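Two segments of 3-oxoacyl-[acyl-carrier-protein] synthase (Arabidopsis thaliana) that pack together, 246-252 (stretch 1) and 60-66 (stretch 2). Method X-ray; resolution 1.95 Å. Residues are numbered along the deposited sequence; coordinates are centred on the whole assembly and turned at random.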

# COMPACT_ATOMS: atom_id res chain seq x y z
N PHE A 246 -12.17 -10.18 17.13
CA PHE A 246 -12.34 -8.73 17.11
C PHE A 246 -13.69 -8.28 16.53
O PHE A 246 -14.42 -9.07 15.93
CB PHE A 246 -11.15 -7.99 16.47
CG PHE A 246 -10.97 -8.22 15.00
CD1 PHE A 246 -11.66 -7.44 14.07
CD2 PHE A 246 -10.07 -9.17 14.53
CE1 PHE A 246 -11.48 -7.63 12.70
CE2 PHE A 246 -9.88 -9.37 13.16
CZ PHE A 246 -10.59 -8.59 12.24
N VAL A 247 -14.00 -7.01 16.73
CA VAL A 247 -15.20 -6.40 16.21
C VAL A 247 -14.74 -5.37 15.19
O VAL A 247 -13.96 -4.49 15.53
CB VAL A 247 -16.02 -5.71 17.34
CG1 VAL A 247 -17.23 -5.00 16.77
CG2 VAL A 247 -16.44 -6.74 18.39
N ILE A 248 -15.21 -5.52 13.95
CA ILE A 248 -14.82 -4.62 12.86
C ILE A 248 -15.30 -3.21 13.17
O ILE A 248 -16.45 -3.01 13.56
CB ILE A 248 -15.37 -5.08 11.47
CG1 ILE A 248 -14.81 -6.45 11.09
CG2 ILE A 248 -14.99 -4.09 10.37
CD1 ILE A 248 -15.34 -7.00 9.77
N GLY A 249 -14.41 -2.24 13.01
CA GLY A 249 -14.75 -0.83 13.16
C GLY A 249 -14.38 -0.08 11.90
O GLY A 249 -13.83 -0.65 10.97
N GLU A 250 -14.67 1.22 11.87
CA GLU A 250 -14.36 2.06 10.72
C GLU A 250 -13.94 3.46 11.16
O GLU A 250 -14.28 3.90 12.26
CB GLU A 250 -15.57 2.15 9.79
CG GLU A 250 -16.81 2.76 10.45
CD GLU A 250 -17.92 3.11 9.49
OE1 GLU A 250 -17.69 3.10 8.26
OE2 GLU A 250 -19.04 3.40 9.96
N GLY A 251 -13.21 4.15 10.29
CA GLY A 251 -12.87 5.55 10.53
C GLY A 251 -11.52 5.92 9.96
O GLY A 251 -11.00 5.23 9.08
N SER A 252 -10.95 7.00 10.46
CA SER A 252 -9.66 7.49 9.99
C SER A 252 -8.92 8.23 11.09
O SER A 252 -9.54 8.91 11.92
CB SER A 252 -9.84 8.41 8.78
OG SER A 252 -8.58 8.83 8.26
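Stretch 2 (60-66) KVAAFVP

Stretch 2 runs beside stretch 1 in the same direction, the two end-to-end vectors only 11° apart. Its backbone is extended throughout most of its length, with Val-61 to Ala-63 forming a strand. The register pairs Ile-248 with Ala-62, Gly-249 with Ala-63, Glu-250 with Phe-64 and Gly-251 with Val-65. The chains come nearest at the second of these pairs, where the CA atoms of Gly-249 and Ala-63 lie 4.3 Å apart, and then diverge to 6.3 Å between the CA atoms of Gly-251 and Val-65.

The firmest backbone link is the hydrogen bond from Ala-63 N to Ile-248 O, 2.9 Å long and nearly straight. The return bond, Glu-250 N to Ala-63 O at 3.3 Å, is bent and weak. One step earlier a water joins the chains, donating to Val-61 O at 2.7 Å and accepting from Ile-248 N at 3.0 Å.

Where the backbones separate, a side chain spans the gap. Glu-250, with chi1 p and chi2 t, starts sideways, but its end comes nearer stretch 2, so that OE2 accepts a hydrogen bond from Val-65 N at 3.0 Å. The carboxylate thus serves a backbone NH as a carbonyl would, while OE1 is satisfied elsewhere in the structure.

Small residues suit the close approach: Ala-63 adds only a methyl, and an ideal CB on Gly-249 would lie 3.5 Å from Ala-63 CB. Gly-251 has phi 147°, where a CB would jam against the preceding carbonyl oxygen; its CA lies 3.9 Å from Val-65 CG2.

Valines supply the apolar contacts. Val-247, chi1 t, points toward stretch 2, placing CG1 3.6 Å from Ala-62 CA and CG2 3.8 Å from CG2 of Val-61, whose chi1 is m. The CA-to-CB bond of Phe-64, also m, points away overall, yet its CD2 lies 3.7 Å from Glu-250 OE2; Val-65, chi1 t, points toward stretch 1.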

# COMPACT_ATOMS: atom_id res chain seq x y z
N LYS A 60 -22.47 -10.22 14.27
CA LYS A 60 -23.54 -9.24 14.03
C LYS A 60 -23.35 -7.99 14.89
O LYS A 60 -24.32 -7.37 15.34
CB LYS A 60 -24.92 -9.87 14.26
CG LYS A 60 -25.26 -11.01 13.30
CD LYS A 60 -26.67 -11.51 13.52
CE LYS A 60 -27.04 -12.64 12.56
NZ LYS A 60 -26.41 -13.94 12.94
N VAL A 61 -22.08 -7.63 15.10
CA VAL A 61 -21.71 -6.42 15.85
C VAL A 61 -20.62 -5.66 15.09
O VAL A 61 -19.81 -6.27 14.39
CB VAL A 61 -21.23 -6.72 17.31
CG1 VAL A 61 -22.37 -7.29 18.16
CG2 VAL A 61 -20.02 -7.67 17.33
N ALA A 62 -20.62 -4.34 15.21
CA ALA A 62 -19.62 -3.50 14.56
C ALA A 62 -19.57 -2.12 15.19
O ALA A 62 -20.51 -1.71 15.88
CB ALA A 62 -19.89 -3.40 13.05
N ALA A 63 -18.48 -1.40 14.96
CA ALA A 63 -18.31 -0.05 15.49
C ALA A 63 -18.38 0.98 14.37
O ALA A 63 -17.52 1.00 13.49
CB ALA A 63 -17.00 0.06 16.23
N PHE A 64 -19.40 1.83 14.43
CA PHE A 64 -19.74 2.72 13.32
C PHE A 64 -19.41 4.18 13.60
O PHE A 64 -19.65 4.69 14.70
CB PHE A 64 -21.24 2.64 13.01
CG PHE A 64 -21.68 1.30 12.48
CD1 PHE A 64 -22.11 0.30 13.36
CD2 PHE A 64 -21.70 1.04 11.12
CE1 PHE A 64 -22.53 -0.94 12.88
CE2 PHE A 64 -22.12 -0.19 10.63
CZ PHE A 64 -22.53 -1.18 11.52
N VAL A 65 -18.90 4.87 12.58
CA VAL A 65 -18.80 6.32 12.61
C VAL A 65 -20.21 6.91 12.62
O VAL A 65 -21.04 6.54 11.80
CB VAL A 65 -18.02 6.85 11.37
CG1 VAL A 65 -18.22 8.35 11.20
CG2 VAL A 65 -16.54 6.48 11.47
N PRO A 66 -20.50 7.82 13.58
CA PRO A 66 -21.79 8.51 13.58
C PRO A 66 -21.89 9.57 12.48
O PRO A 66 -21.07 10.48 12.41
CB PRO A 66 -21.85 9.15 14.97
CG PRO A 66 -20.44 9.36 15.35
CD PRO A 66 -19.65 8.25 14.71
O HOH W 1 -17.50 -7.51 13.81